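Local coordinates for a novel designed pore protein (Synthetic construct, PDB 6TMS), which is a designed protein that probably forms a pore, its six chains each folded as a two-helix hairpin, at residues L12-E23 and M52-I63. Sequence-based numbering, arbitrary orientation.
Sequences LEEAEKKLYKLE and MLIAESLLIIAI
A chi1 of 179° swings CG of Leu19 opposite its own N and sends both methyls into the facing helix, where the side chain is a knob in the hole made by Met52, Ala55, Glu56 and Leu59. CD1 lies 3.6 Å from CB of Ala55, while CD2 rests over the backbone of Glu56 and meets CD1 of Leu59 at 3.4 Å. Leu59 answers as the return knob, seated among Leu12, Ala15, Glu16 and Leu19. Its CD2 comes up to CG of Glu16 at 3.4 Å, the two side chains meeting at about a right angle, so the glutamate's methylene stem helps wall the hole while its carboxylate runs on past CD1 of Ile63. At one end, Leu12 sets CD1 against the methyl of Ala62 and CD2 beside the backbone of Ile63. At the other, Met52 bends at chi2 (65°) and chi3, curling CE back to touch CB and CD2 of Leu22; its CG slides past CG of Glu23 at 3.8 Å. Beyond that methylene, OE2 of Glu23 lies 3.0 Å from OE1 of Glu56, two acceptors with no hydrogen bond between them and carboxylate planes turned 45° apart. Cutting Glu23 back to an alanine here would probably leave CG of Met52 without its neighbour on that side and remove the second negative charge beside Glu56. Helices 2-32 and 39-68 thus pack as an antiparallel hairpin with reciprocal knobs-into-holes, the short segments' axes 10.5 Å apart. Leu53, Ile54 and Ser57 turn from this seam to apolar side chains of a neighbouring chain. No hydrogen bond or salt bridge crosses between the segments: apolar packing holds them, and the two neighbouring negative charges may raise the pKa of one carboxylate.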
loop_
_atom_site.group_PDB
_atom_site.type_symbol
_atom_site.label_atom_id
_atom_site.label_comp_id
_atom_site.label_asym_id
_atom_site.label_seq_id
_atom_site.Cartn_x
_atom_site.Cartn_y
_atom_site.Cartn_z
ATOM N N LEU F 12 -2.516 -16.994 -8.660
ATOM C CA LEU F 12 -3.392 -15.889 -8.997
ATOM C C LEU F 12 -4.858 -16.265 -8.782
ATOM O O LEU F 12 -5.659 -15.452 -8.300
ATOM C CB LEU F 12 -3.078 -15.489 -10.446
ATOM C CG LEU F 12 -2.922 -14.017 -10.918
ATOM C CD1 LEU F 12 -2.395 -13.034 -9.846
ATOM C CD2 LEU F 12 -2.022 -13.903 -12.176
ATOM N N GLU F 13 -5.214 -17.504 -9.104
ATOM C CA GLU F 13 -6.569 -18.011 -8.909
ATOM C C GLU F 13 -6.873 -18.290 -7.434
ATOM O O GLU F 13 -8.011 -18.101 -6.973
ATOM C CB GLU F 13 -6.751 -19.285 -9.764
ATOM C CG GLU F 13 -7.090 -19.061 -11.267
ATOM C CD GLU F 13 -7.109 -20.340 -12.155
ATOM O OE1 GLU F 13 -6.305 -20.359 -13.106
ATOM O OE2 GLU F 13 -7.831 -21.334 -11.909
ATOM N N GLU F 14 -5.871 -18.722 -6.677
ATOM C CA GLU F 14 -6.039 -18.946 -5.247
ATOM C C GLU F 14 -6.208 -17.633 -4.506
ATOM O O GLU F 14 -7.003 -17.512 -3.549
ATOM C CB GLU F 14 -4.794 -19.713 -4.797
ATOM C CG GLU F 14 -4.376 -19.662 -3.338
ATOM C CD GLU F 14 -3.338 -18.579 -3.004
ATOM O OE1 GLU F 14 -2.502 -18.201 -3.861
ATOM O OE2 GLU F 14 -3.337 -18.144 -1.834
ATOM N N ALA F 15 -5.532 -16.622 -5.028
ATOM C CA ALA F 15 -5.633 -15.276 -4.502
ATOM C C ALA F 15 -7.016 -14.706 -4.743
ATOM O O ALA F 15 -7.644 -14.153 -3.829
ATOM C CB ALA F 15 -4.579 -14.420 -5.192
ATOM N N GLU F 16 -7.524 -14.879 -5.966
ATOM C CA GLU F 16 -8.883 -14.455 -6.264
ATOM C C GLU F 16 -9.850 -15.096 -5.294
ATOM O O GLU F 16 -10.753 -14.430 -4.742
ATOM C CB GLU F 16 -9.234 -14.827 -7.706
ATOM C CG GLU F 16 -8.844 -13.806 -8.758
ATOM C CD GLU F 16 -9.249 -14.230 -10.167
ATOM O OE1 GLU F 16 -8.730 -15.281 -10.604
ATOM O OE2 GLU F 16 -10.053 -13.533 -10.839
ATOM N N LYS F 17 -9.614 -16.375 -5.008
ATOM C CA LYS F 17 -10.560 -17.117 -4.194
ATOM C C LYS F 17 -10.590 -16.526 -2.770
ATOM O O LYS F 17 -11.674 -16.325 -2.185
ATOM C CB LYS F 17 -10.200 -18.621 -4.360
ATOM C CG LYS F 17 -10.860 -19.737 -3.528
ATOM C CD LYS F 17 -9.926 -20.409 -2.566
ATOM C CE LYS F 17 -10.394 -20.184 -1.166
ATOM N NZ LYS F 17 -9.235 -20.106 -0.270
ATOM N N LYS F 18 -9.445 -16.080 -2.247
ATOM C CA LYS F 18 -9.514 -15.402 -0.943
ATOM C C LYS F 18 -9.985 -13.936 -0.976
ATOM O O LYS F 18 -10.541 -13.468 0.023
ATOM C CB LYS F 18 -8.181 -15.498 -0.230
ATOM C CG LYS F 18 -7.595 -16.845 -0.446
ATOM C CD LYS F 18 -6.391 -17.175 0.397
ATOM C CE LYS F 18 -5.099 -16.536 -0.046
ATOM N NZ LYS F 18 -3.988 -17.072 0.803
ATOM N N LEU F 19 -9.700 -13.153 -2.026
ATOM C CA LEU F 19 -10.174 -11.763 -2.041
ATOM C C LEU F 19 -11.671 -11.751 -1.881
ATOM O O LEU F 19 -12.257 -10.894 -1.204
ATOM C CB LEU F 19 -9.830 -11.067 -3.361
ATOM C CG LEU F 19 -10.297 -9.605 -3.491
ATOM C CD1 LEU F 19 -9.525 -8.728 -2.514
ATOM C CD2 LEU F 19 -10.171 -9.064 -4.897
ATOM N N TYR F 20 -12.292 -12.659 -2.598
ATOM C CA TYR F 20 -13.725 -12.754 -2.644
ATOM C C TYR F 20 -14.268 -13.216 -1.294
ATOM O O TYR F 20 -15.321 -12.734 -0.822
ATOM C CB TYR F 20 -13.976 -13.721 -3.794
ATOM C CG TYR F 20 -13.378 -13.215 -5.117
ATOM C CD1 TYR F 20 -12.831 -11.949 -5.219
ATOM C CD2 TYR F 20 -13.438 -13.972 -6.273
ATOM C CE1 TYR F 20 -12.334 -11.477 -6.408
ATOM C CE2 TYR F 20 -12.950 -13.490 -7.477
ATOM C CZ TYR F 20 -12.405 -12.247 -7.533
ATOM O OH TYR F 20 -11.927 -11.779 -8.730
ATOM N N LYS F 21 -13.450 -14.051 -0.628
ATOM C CA LYS F 21 -13.704 -14.547 0.725
ATOM C C LYS F 21 -13.731 -13.396 1.727
ATOM O O LYS F 21 -14.670 -13.234 2.528
ATOM C CB LYS F 21 -12.562 -15.572 0.997
ATOM C CG LYS F 21 -12.069 -16.015 2.413
ATOM C CD LYS F 21 -10.523 -16.084 2.510
ATOM C CE LYS F 21 -10.002 -14.881 3.240
ATOM N NZ LYS F 21 -8.674 -15.098 3.818
ATOM N N LEU F 22 -12.759 -12.528 1.623
ATOM C CA LEU F 22 -12.711 -11.424 2.546
ATOM C C LEU F 22 -13.669 -10.325 2.148
ATOM O O LEU F 22 -14.000 -9.472 2.965
ATOM C CB LEU F 22 -11.283 -10.941 2.671
ATOM C CG LEU F 22 -11.083 -10.581 4.142
ATOM C CD1 LEU F 22 -11.092 -11.867 4.999
ATOM C CD2 LEU F 22 -9.846 -9.736 4.392
ATOM N N GLU F 23 -14.053 -10.266 0.894
ATOM C CA GLU F 23 -15.046 -9.291 0.532
ATOM C C GLU F 23 -16.383 -9.668 1.140
ATOM O O GLU F 23 -17.044 -8.816 1.729
ATOM C CB GLU F 23 -15.011 -9.137 -0.981
ATOM C CG GLU F 23 -14.052 -7.991 -1.202
ATOM C CD GLU F 23 -13.520 -7.784 -2.566
ATOM O OE1 GLU F 23 -13.838 -8.512 -3.513
ATOM O OE2 GLU F 23 -12.675 -6.886 -2.655
ATOM N N MET F 52 -9.460 -3.329 0.882
ATOM C CA MET F 52 -10.104 -4.356 0.106
ATOM C C MET F 52 -10.129 -3.954 -1.356
ATOM O O MET F 52 -9.942 -4.781 -2.260
ATOM C CB MET F 52 -11.505 -4.496 0.676
ATOM C CG MET F 52 -11.977 -5.864 1.106
ATOM S SD MET F 52 -11.166 -6.680 2.472
ATOM C CE MET F 52 -10.551 -8.010 1.447
ATOM N N LEU F 53 -10.297 -2.663 -1.603
ATOM C CA LEU F 53 -10.326 -2.203 -2.979
ATOM C C LEU F 53 -8.941 -2.267 -3.614
ATOM O O LEU F 53 -8.798 -2.684 -4.773
ATOM C CB LEU F 53 -10.902 -0.787 -3.002
ATOM C CG LEU F 53 -11.855 -0.344 -4.126
ATOM C CD1 LEU F 53 -11.049 0.152 -5.298
ATOM C CD2 LEU F 53 -12.812 -1.428 -4.586
ATOM N N ILE F 54 -7.897 -1.904 -2.869
ATOM C CA ILE F 54 -6.591 -2.022 -3.495
ATOM C C ILE F 54 -6.249 -3.490 -3.676
ATOM O O ILE F 54 -5.561 -3.848 -4.627
ATOM C CB ILE F 54 -5.484 -1.212 -2.764
ATOM C CG1 ILE F 54 -4.089 -1.814 -2.976
ATOM C CG2 ILE F 54 -5.712 -1.004 -1.250
ATOM C CD1 ILE F 54 -3.208 -1.038 -3.909
ATOM N N ALA F 55 -6.674 -4.371 -2.788
ATOM C CA ALA F 55 -6.338 -5.755 -3.064
ATOM C C ALA F 55 -7.020 -6.203 -4.345
ATOM O O ALA F 55 -6.400 -6.840 -5.202
ATOM C CB ALA F 55 -6.708 -6.638 -1.883
ATOM N N GLU F 56 -8.266 -5.798 -4.543
ATOM C CA GLU F 56 -8.923 -6.109 -5.804
ATOM C C GLU F 56 -8.108 -5.610 -6.991
ATOM O O GLU F 56 -7.785 -6.362 -7.918
ATOM C CB GLU F 56 -10.310 -5.478 -5.765
ATOM C CG GLU F 56 -11.275 -5.906 -6.849
ATOM C CD GLU F 56 -12.717 -5.741 -6.409
ATOM O OE1 GLU F 56 -12.917 -5.357 -5.242
ATOM O OE2 GLU F 56 -13.638 -6.139 -7.155
ATOM N N SER F 57 -7.713 -4.351 -6.949
ATOM C CA SER F 57 -7.025 -3.770 -8.088
ATOM C C SER F 57 -5.668 -4.395 -8.303
ATOM O O SER F 57 -5.199 -4.501 -9.437
ATOM C CB SER F 57 -6.860 -2.283 -7.874
ATOM O OG SER F 57 -8.098 -1.621 -7.923
ATOM N N LEU F 58 -4.955 -4.662 -7.227
ATOM C CA LEU F 58 -3.645 -5.266 -7.374
ATOM C C LEU F 58 -3.763 -6.660 -7.927
ATOM O O LEU F 58 -2.977 -7.079 -8.779
ATOM C CB LEU F 58 -2.952 -5.262 -6.027
ATOM C CG LEU F 58 -2.222 -3.944 -5.772
ATOM C CD1 LEU F 58 -1.492 -4.088 -4.535
ATOM C CD2 LEU F 58 -1.206 -3.560 -6.869
ATOM N N LEU F 59 -4.810 -7.347 -7.549
ATOM C CA LEU F 59 -5.038 -8.637 -8.139
ATOM C C LEU F 59 -5.287 -8.487 -9.622
ATOM O O LEU F 59 -4.796 -9.278 -10.428
ATOM C CB LEU F 59 -6.229 -9.258 -7.449
ATOM C CG LEU F 59 -6.432 -10.742 -7.225
ATOM C CD1 LEU F 59 -7.798 -10.887 -6.542
ATOM C CD2 LEU F 59 -6.409 -11.516 -8.520
ATOM N N ILE F 60 -6.050 -7.472 -10.011
ATOM C CA ILE F 60 -6.284 -7.309 -11.434
ATOM C C ILE F 60 -4.993 -6.941 -12.136
ATOM O O ILE F 60 -4.757 -7.355 -13.271
ATOM C CB ILE F 60 -7.426 -6.303 -11.672
ATOM C CG1 ILE F 60 -8.822 -6.950 -11.537
ATOM C CG2 ILE F 60 -7.354 -5.712 -13.053
ATOM C CD1 ILE F 60 -9.069 -7.874 -10.354
ATOM N N ILE F 61 -4.124 -6.178 -11.499
ATOM C CA ILE F 61 -2.867 -5.886 -12.159
ATOM C C ILE F 61 -2.050 -7.148 -12.308
ATOM O O ILE F 61 -1.386 -7.356 -13.320
ATOM C CB ILE F 61 -2.124 -4.797 -11.377
ATOM C CG1 ILE F 61 -2.819 -3.454 -11.613
ATOM C CG2 ILE F 61 -0.648 -4.763 -11.746
ATOM C CD1 ILE F 61 -2.682 -2.454 -10.504
ATOM N N ALA F 62 -2.096 -8.030 -11.335
ATOM C CA ALA F 62 -1.337 -9.248 -11.524
ATOM C C ALA F 62 -1.940 -10.076 -12.648
ATOM O O ALA F 62 -1.224 -10.574 -13.522
ATOM C CB ALA F 62 -1.265 -10.012 -10.214
ATOM N N ILE F 63 -3.262 -10.178 -12.691
ATOM C CA ILE F 63 -3.875 -10.940 -13.767
ATOM C C ILE F 63 -3.419 -10.370 -15.103
ATOM O O ILE F 63 -3.039 -11.098 -16.026
ATOM C CB ILE F 63 -5.408 -10.908 -13.628
ATOM C CG1 ILE F 63 -5.888 -11.516 -12.293
ATOM C CG2 ILE F 63 -6.048 -11.690 -14.774
ATOM C CD1 ILE F 63 -7.304 -11.058 -11.875
#